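Local atomic coordinates of carboxylesterase YbfK (Bacillus subtilis, PDB entry 4CCY), a protein that hydrolyses carboxylic esters to an alcohol and a carboxylate, as a cytoplasmic carboxylesterase of the alpha/beta hydrolase superfamily. Residues Val37-Phe41 / Gly42-Ile46; Lys112-Phe115 / Asp116-Leu120; Ser133-Val136 / Asn137-Arg141. All blocks are in the same frame, centred on the assembly; numbering follows the deposited sequence.

Contact 1: Val37-Phe41 / Gly42-Ile46; sequences VSTRF and GKTHI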
loop_
_atom_site.group_PDB
_atom_site.type_symbol
_atom_site.label_atom_id
_atom_site.label_comp_id
_atom_site.label_asym_id
_atom_site.label_seq_id
_atom_site.Cartn_x
_atom_site.Cartn_y
_atom_site.Cartn_z
ATOM N N VAL A 37 -8.642 -13.178 7.811
ATOM C CA VAL A 37 -8.237 -13.254 9.209
ATOM C C VAL A 37 -9.081 -12.316 10.053
ATOM O O VAL A 37 -9.559 -11.279 9.569
ATOM C CB VAL A 37 -6.726 -12.989 9.430
ATOM C CG1 VAL A 37 -5.899 -14.147 8.883
ATOM C CG2 VAL A 37 -6.284 -11.657 8.868
ATOM N N SER A 38 -9.261 -12.685 11.318
ATOM C CA SER A 38 -10.033 -11.875 12.247
ATOM C C SER A 38 -9.224 -10.728 12.813
ATOM O O SER A 38 -8.041 -10.870 13.101
ATOM C CB SER A 38 -10.575 -12.733 13.380
ATOM O OG SER A 38 -11.860 -13.227 13.025
ATOM N N THR A 39 -9.875 -9.577 12.942
ATOM C CA THR A 39 -9.276 -8.401 13.568
ATOM C C THR A 39 -10.414 -7.627 14.218
ATOM O O THR A 39 -11.577 -7.810 13.848
ATOM C CB THR A 39 -8.556 -7.475 12.550
ATOM O OG1 THR A 39 -9.511 -6.610 11.927
ATOM C CG2 THR A 39 -7.774 -8.264 11.490
ATOM N N ARG A 40 -10.095 -6.756 15.169
ATOM C CA ARG A 40 -11.147 -6.016 15.857
ATOM C C ARG A 40 -11.783 -4.937 14.967
ATOM O O ARG A 40 -12.698 -4.231 15.385
ATOM C CB ARG A 40 -10.633 -5.444 17.175
ATOM C CG ARG A 40 -9.651 -4.301 17.032
ATOM C CD ARG A 40 -8.898 -4.115 18.333
ATOM N NE ARG A 40 -7.626 -4.824 18.326
ATOM C CZ ARG A 40 -6.644 -4.590 19.190
ATOM N NH1 ARG A 40 -6.795 -3.677 20.140
ATOM N NH2 ARG A 40 -5.504 -5.261 19.094
ATOM N N PHE A 41 -11.298 -4.829 13.735
ATOM C CA PHE A 41 -11.846 -3.887 12.766
ATOM C C PHE A 41 -12.488 -4.611 11.594
ATOM O O PHE A 41 -12.874 -3.978 10.611
ATOM C CB PHE A 41 -10.759 -2.924 12.288
ATOM C CG PHE A 41 -10.202 -2.086 13.388
ATOM C CD1 PHE A 41 -10.885 -0.950 13.831
ATOM C CD2 PHE A 41 -9.021 -2.451 14.021
ATOM C CE1 PHE A 41 -10.376 -0.178 14.860
ATOM C CE2 PHE A 41 -8.510 -1.677 15.048
ATOM C CZ PHE A 41 -9.192 -0.542 15.473
ATOM N N GLY A 42 -12.615 -5.930 11.724
ATOM C CA GLY A 42 -13.278 -6.757 10.718
ATOM C C GLY A 42 -12.427 -7.824 10.048
ATOM O O GLY A 42 -11.185 -7.831 10.158
ATOM N N LYS A 43 -13.113 -8.711 9.327
ATOM C CA LYS A 43 -12.495 -9.783 8.552
ATOM C C LYS A 43 -11.629 -9.187 7.442
ATOM O O LYS A 43 -12.121 -8.458 6.579
ATOM C CB LYS A 43 -13.579 -10.680 7.945
ATOM C CG LYS A 43 -13.946 -11.903 8.781
ATOM C CD LYS A 43 -15.097 -12.709 8.163
ATOM C CE LYS A 43 -14.830 -13.169 6.730
ATOM N NZ LYS A 43 -15.938 -13.963 6.108
ATOM N N THR A 44 -10.337 -9.503 7.480
ATOM C CA THR A 44 -9.343 -8.882 6.599
ATOM C C THR A 44 -8.879 -9.924 5.599
ATOM O O THR A 44 -8.459 -11.021 5.994
ATOM C CB THR A 44 -8.141 -8.355 7.422
ATOM O OG1 THR A 44 -8.585 -7.299 8.271
ATOM C CG2 THR A 44 -7.001 -7.847 6.518
ATOM N N HIS A 45 -8.960 -9.577 4.311
ATOM C CA HIS A 45 -8.617 -10.504 3.229
ATOM C C HIS A 45 -7.133 -10.588 3.022
ATOM O O HIS A 45 -6.441 -9.559 3.012
ATOM C CB HIS A 45 -9.325 -10.115 1.933
ATOM C CG HIS A 45 -9.271 -11.176 0.852
ATOM N ND1 HIS A 45 -8.346 -11.169 -0.126
ATOM C CD2 HIS A 45 -10.085 -12.281 0.611
ATOM C CE1 HIS A 45 -8.552 -12.213 -0.949
ATOM N NE2 HIS A 45 -9.618 -12.889 -0.503
ATOM N N ILE A 46 -6.639 -11.825 2.888
ATOM C CA ILE A 46 -5.214 -12.105 2.646
ATOM C C ILE A 46 -5.044 -12.958 1.388
ATOM O O ILE A 46 -5.767 -13.934 1.202
ATOM C CB ILE A 46 -4.582 -12.909 3.818
ATOM C CG1 ILE A 46 -4.992 -12.356 5.196
ATOM C CG2 ILE A 46 -3.069 -13.071 3.631
ATOM C CD1 ILE A 46 -4.390 -11.027 5.589
#

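Contact 2: Lys112-Phe115 / Asp116-Leu120; sequences KDVF and DSLGL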
loop_
_atom_site.group_PDB
_atom_site.type_symbol
_atom_site.label_atom_id
_atom_site.label_comp_id
_atom_site.label_asym_id
_atom_site.label_seq_id
_atom_site.Cartn_x
_atom_site.Cartn_y
_atom_site.Cartn_z
ATOM N N LYS A 112 -1.464 -5.332 14.098
ATOM C CA LYS A 112 -1.107 -6.298 15.147
ATOM C C LYS A 112 -2.045 -7.504 15.138
ATOM O O LYS A 112 -1.581 -8.636 15.241
ATOM C CB LYS A 112 -1.093 -5.660 16.543
ATOM C CG LYS A 112 0.124 -4.805 16.839
ATOM C CD LYS A 112 0.137 -4.402 18.310
ATOM C CE LYS A 112 0.928 -3.122 18.507
ATOM N NZ LYS A 112 0.899 -2.720 19.939
ATOM N N ASP A 113 -3.349 -7.259 14.993
ATOM C CA ASP A 113 -4.343 -8.342 14.881
ATOM C C ASP A 113 -4.079 -9.218 13.652
ATOM O O ASP A 113 -4.206 -10.438 13.713
ATOM C CB ASP A 113 -5.769 -7.784 14.761
ATOM C CG ASP A 113 -6.311 -7.204 16.054
ATOM O OD1 ASP A 113 -5.634 -7.250 17.103
ATOM O OD2 ASP A 113 -7.456 -6.685 16.008
ATOM N N VAL A 114 -3.754 -8.584 12.524
ATOM C CA VAL A 114 -3.412 -9.331 11.307
ATOM C C VAL A 114 -2.208 -10.239 11.586
ATOM O O VAL A 114 -2.278 -11.439 11.372
ATOM C CB VAL A 114 -3.169 -8.414 10.082
ATOM C CG1 VAL A 114 -2.633 -9.209 8.904
ATOM C CG2 VAL A 114 -4.451 -7.692 9.677
ATOM N N PHE A 115 -1.122 -9.656 12.093
ATOM C CA PHE A 115 0.066 -10.419 12.508
ATOM C C PHE A 115 -0.312 -11.586 13.424
ATOM O O PHE A 115 0.092 -12.731 13.176
ATOM C CB PHE A 115 1.068 -9.509 13.230
ATOM C CG PHE A 115 2.027 -8.787 12.314
ATOM C CD1 PHE A 115 1.566 -8.014 11.241
ATOM C CD2 PHE A 115 3.401 -8.858 12.537
ATOM C CE1 PHE A 115 2.458 -7.328 10.420
ATOM C CE2 PHE A 115 4.289 -8.179 11.712
ATOM C CZ PHE A 115 3.818 -7.407 10.664
ATOM N N ASP A 116 -1.086 -11.275 14.470
ATOM C CA ASP A 116 -1.521 -12.265 15.459
ATOM C C ASP A 116 -2.317 -13.415 14.846
ATOM O O ASP A 116 -2.003 -14.588 15.085
ATOM C CB ASP A 116 -2.307 -11.599 16.601
ATOM C CG ASP A 116 -1.406 -10.824 17.559
ATOM O OD1 ASP A 116 -0.169 -10.899 17.411
ATOM O OD2 ASP A 116 -1.931 -10.134 18.457
ATOM N N SER A 117 -3.327 -13.081 14.048
ATOM C CA SER A 117 -4.148 -14.095 13.376
ATOM C C SER A 117 -3.357 -14.936 12.362
ATOM O O SER A 117 -3.752 -16.062 12.034
ATOM C CB SER A 117 -5.349 -13.445 12.689
ATOM O OG SER A 117 -6.234 -12.883 13.643
ATOM N N LEU A 118 -2.259 -14.379 11.861
ATOM C CA LEU A 118 -1.365 -15.085 10.937
ATOM C C LEU A 118 -0.299 -15.913 11.676
ATOM O O LEU A 118 0.401 -16.719 11.060
ATOM C CB LEU A 118 -0.702 -14.100 9.960
ATOM C CG LEU A 118 -1.534 -13.523 8.801
ATOM C CD1 LEU A 118 -0.704 -12.564 7.957
ATOM C CD2 LEU A 118 -2.118 -14.622 7.922
ATOM N N GLY A 119 -0.192 -15.714 12.992
ATOM C CA GLY A 119 0.768 -16.423 13.833
ATOM C C GLY A 119 2.174 -15.856 13.700
ATOM O O GLY A 119 3.155 -16.576 13.888
ATOM N N LEU A 120 2.282 -14.569 13.373
ATOM C CA LEU A 120 3.583 -13.976 13.115
ATOM C C LEU A 120 4.053 -13.129 14.276
ATOM O O LEU A 120 3.318 -12.258 14.763
ATOM C CB LEU A 120 3.563 -13.119 11.849
ATOM C CG LEU A 120 3.020 -13.725 10.549
ATOM C CD1 LEU A 120 3.171 -12.721 9.427
ATOM C CD2 LEU A 120 3.691 -15.051 10.195
HETATM O O HOH W 1 -3.197 -7.486 18.326
#

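Contact 3: Ser133-Val136 / Asn137-Arg141; sequences SHIV and NFLLR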
loop_
_atom_site.group_PDB
_atom_site.type_symbol
_atom_site.label_atom_id
_atom_site.label_comp_id
_atom_site.label_asym_id
_atom_site.label_seq_id
_atom_site.Cartn_x
_atom_site.Cartn_y
_atom_site.Cartn_z
ATOM N N SER A 133 2.265 4.471 3.860
ATOM C CA SER A 133 2.012 5.271 5.069
ATOM C C SER A 133 1.587 4.414 6.257
ATOM O O SER A 133 1.965 4.704 7.376
ATOM C CB SER A 133 1.011 6.395 4.798
ATOM O OG SER A 133 1.520 7.242 3.766
ATOM N N HIS A 134 0.849 3.332 6.018
ATOM C CA HIS A 134 0.578 2.358 7.094
ATOM C C HIS A 134 1.856 1.789 7.666
ATOM O O HIS A 134 2.004 1.636 8.893
ATOM C CB HIS A 134 -0.322 1.231 6.602
ATOM C CG HIS A 134 -1.788 1.565 6.652
ATOM N ND1 HIS A 134 -2.560 1.289 7.732
ATOM C CD2 HIS A 134 -2.614 2.180 5.724
ATOM C CE1 HIS A 134 -3.819 1.717 7.506
ATOM N NE2 HIS A 134 -3.855 2.266 6.275
ATOM N N ILE A 135 2.799 1.478 6.780
ATOM C CA ILE A 135 4.053 0.863 7.199
ATOM C C ILE A 135 4.898 1.800 8.051
ATOM O O ILE A 135 5.434 1.367 9.070
ATOM C CB ILE A 135 4.829 0.257 6.011
ATOM C CG1 ILE A 135 4.102 -1.002 5.538
ATOM C CG2 ILE A 135 6.257 -0.111 6.394
ATOM C CD1 ILE A 135 4.356 -1.368 4.108
ATOM N N VAL A 136 4.993 3.070 7.670
ATOM C CA VAL A 136 5.730 4.044 8.475
ATOM C C VAL A 136 5.087 4.153 9.855
ATOM O O VAL A 136 5.783 4.116 10.873
ATOM C CB VAL A 136 5.805 5.427 7.811
ATOM C CG1 VAL A 136 6.591 6.401 8.684
ATOM C CG2 VAL A 136 6.436 5.315 6.427
ATOM N N ASN A 137 3.761 4.258 9.889
ATOM C CA ASN A 137 3.018 4.292 11.151
ATOM C C ASN A 137 3.239 3.034 12.005
ATOM O O ASN A 137 3.459 3.126 13.220
ATOM C CB ASN A 137 1.519 4.497 10.893
ATOM C CG ASN A 137 0.732 4.674 12.176
ATOM O OD1 ASN A 137 0.897 5.679 12.877
ATOM N ND2 ASN A 137 -0.133 3.700 12.496
ATOM N N PHE A 138 3.184 1.867 11.356
ATOM C CA PHE A 138 3.427 0.584 12.036
ATOM C C PHE A 138 4.838 0.437 12.624
ATOM O O PHE A 138 4.986 0.061 13.785
ATOM C CB PHE A 138 3.075 -0.618 11.120
ATOM C CG PHE A 138 3.033 -1.941 11.853
ATOM C CD1 PHE A 138 2.066 -2.182 12.815
ATOM C CD2 PHE A 138 3.986 -2.934 11.595
ATOM C CE1 PHE A 138 2.031 -3.392 13.507
ATOM C CE2 PHE A 138 3.957 -4.143 12.277
ATOM C CZ PHE A 138 2.973 -4.375 13.231
ATOM N N LEU A 139 5.876 0.731 11.841
ATOM C CA LEU A 139 7.248 0.583 12.336
ATOM C C LEU A 139 7.553 1.565 13.485
ATOM O O LEU A 139 8.397 1.276 14.336
ATOM C CB LEU A 139 8.282 0.702 11.200
ATOM C CG LEU A 139 8.370 2.026 10.434
ATOM C CD1 LEU A 139 9.270 3.020 11.147
ATOM C CD2 LEU A 139 8.845 1.784 9.011
ATOM N N LEU A 140 6.863 2.711 13.509
ATOM C CA LEU A 140 6.976 3.660 14.619
ATOM C C LEU A 140 6.273 3.155 15.871
ATOM O O LEU A 140 6.799 3.275 16.975
ATOM C CB LEU A 140 6.390 5.024 14.243
ATOM C CG LEU A 140 7.187 5.982 13.358
ATOM C CD1 LEU A 140 6.293 7.125 12.899
ATOM C CD2 LEU A 140 8.402 6.528 14.098
ATOM N N ARG A 141 5.071 2.618 15.707
ATOM C CA ARG A 141 4.269 2.201 16.861
ATOM C C ARG A 141 4.514 0.759 17.277
ATOM O O ARG A 141 4.203 0.388 18.401
ATOM C CB ARG A 141 2.778 2.374 16.578
ATOM C CG ARG A 141 2.310 3.813 16.604
ATOM C CD ARG A 141 0.918 3.927 16.014
ATOM N NE ARG A 141 0.484 5.317 15.942
ATOM C CZ ARG A 141 -0.034 5.995 16.966
ATOM N NH1 ARG A 141 -0.186 5.420 18.152
ATOM N NH2 ARG A 141 -0.390 7.260 16.803
HETATM O O HOH W 2 -0.060 1.331 10.902
#

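Contact 1: Val37-Phe41 / Gly42-Ile46
Thr39 and Gly42 are the ends of a type I beta turn that closes a beta hairpin, joining strand 33-37 to strand 42-49 at one margin of the alpha/beta hydrolase sheet. Backbone bonds set its frame. Val37 and Thr44 form an antiparallel hydrogen-bonded pair: Val37 N gives to Thr44 O (2.8 Å) and Thr44 N gives back to Val37 O (2.9 Å). Gly42 N bonds to Thr39 O at 3.0 Å, closing the turn. Gly42 itself has positive phi (118°), a conformation in which a side chain would be jammed against Phe41 O.

Apolar contact lies on the face carrying Val37 and Thr44. Val37 CG2 meets Ile46 CD1 at 3.8 Å, the two side chains crossing near a right angle.

Side-chain hydrogen bonds centre on Thr39, whose OG1 sits between its own backbone N and carbonyl carbon (chi1 83°), which brings it to both Phe41 N and Gly42 O. It accepts from Phe41 N at 3.1 Å, making an ST turn. Gly42 O is gripped by two hydroxyls, Thr39 OG1 coming in on a lone pair in the carbonyl plane at 2.7 Å. With a valine in place of Thr39 the hydroxyl is gone, so Phe41 N would probably lose this acceptor and Gly42 O the shorter of its two hydroxyl bonds. Thr44 OG1, in van der Waals contact with Thr39 CG2 (3.5 Å), is hydrogen-bonded to Trp110 NE1 of helix 104-118 as well as to Gly42 O, which it reaches from above the carbonyl plane at 3.3 Å.

Contact 2: Lys112-Phe115 / Asp116-Leu120
Phe115 and Leu120 meet at the tight end of this contact, where helix 104-118 stops. Phe115 O takes the N-H of Leu120 at 2.9 Å in a nearly straight bond (171° at the hydrogen), with a second, weak bond from Leu118 N. The carbonyl of Leu120 lies at the edge of the Phe115 ring, near its plane, while Leu120 CB stands 4.3 Å from the ring's CD2. One turn back, Val114 and Leu118 lie side by side and point the same way. Val114 has CG1 anti to the backbone N (chi1 172°), which carries this methyl to 4.0 Å from Leu118 CD1. Phe115, Leu118 and Leu120 pack on the sheet, all on Ile58 of strand 56-60; Phe115 also reaches Leu125 of strand 123-128, and Leu118 packs on Phe35 and Val37.

The opposite character prevails around Asp113, Asp116 and Ser117, where solvent takes part. Asp113 OD1 and Asp116 OD2 stand 4.9 Å apart, and one water donates to both, at 2.7 Å to Asp113 OD1 and 2.9 Å to Asp116 OD2. Each carboxylate also has an arginine, Arg40 for Asp113 and Arg145 for Asp116, which probably offsets the repulsion between them. Ser117 OG bonds Ser38 O, just before the hairpin turn. Beneath these groups run regular helical bonds, such as Ser117 N to Asp113 O.

Gly119, with positive phi (78°), turns the chain out of the helix. Its N bonds Asp116 O at 3.0 Å, and with the Leu120 N to Phe115 O bond this belongs to a Schellman motif that ends the helix before strand 123-128.

Contact 3: Ser133-Val136 / Asn137-Arg141
Leu139 turns CG between its own backbone N and carbonyl carbon (chi1 62°), folding the side chain back along the helix towards Ile135. CG then rests 3.3 Å from Ile135 O, and CD2 meets Ile135 CG2 at 4.1 Å, the two side chains crossing at about a right angle. Asn137 instead has CG anti to the backbone N (chi1 -174°), which carries its amide to Arg141 and a water. There its two ends do different work: OD1 accepts from Arg141 NE at 3.1 Å, lying in the guanidinium plane at its edge, while ND2 donates to Arg104 O and to the water at 2.9 Å. The same water donates to His134 O, which also takes Phe138 N at 2.7 Å, giving this carbonyl two donors.

Val136 CG1 and Leu140 CD1 touch more distantly, at 4.3 Å. Ser133 lies about 7 Å, side chain to side chain, from Ser129, the probable nucleophile. Helix 130-141 follows what is probably the nucleophile elbow around Ser129, in the beta-alpha-beta unit between strands 123-128 and 146-152: Ile135 and Leu139 pack on Ala149 of the latter strand, and Phe138 faces helix 104-118, meeting Met111 and the Phe115 ring.

How the contacts relate
Contact 3 belongs to the core, with nearly all its residues buried and its helix close to the probable catalytic serine; contacts 1 and 2 are partly buried and lie away from the active site. Contact 2 is the bridge. Its helix, 104-118, meets the hairpin of contact 1 through a salt bridge to Arg40, a hydrogen bond and packing on Val37, and meets helix 130-141 of contact 3 through aromatic rings. Contacts 1 and 3 do not touch, their nearest atoms being about 9 Å apart. Chemistry follows place: strand pairing and hydroxyl bonds in contact 1, a capped helix end with carboxylates and water in contact 2, aliphatic packing with an Asn137-centred polar cluster in contact 3.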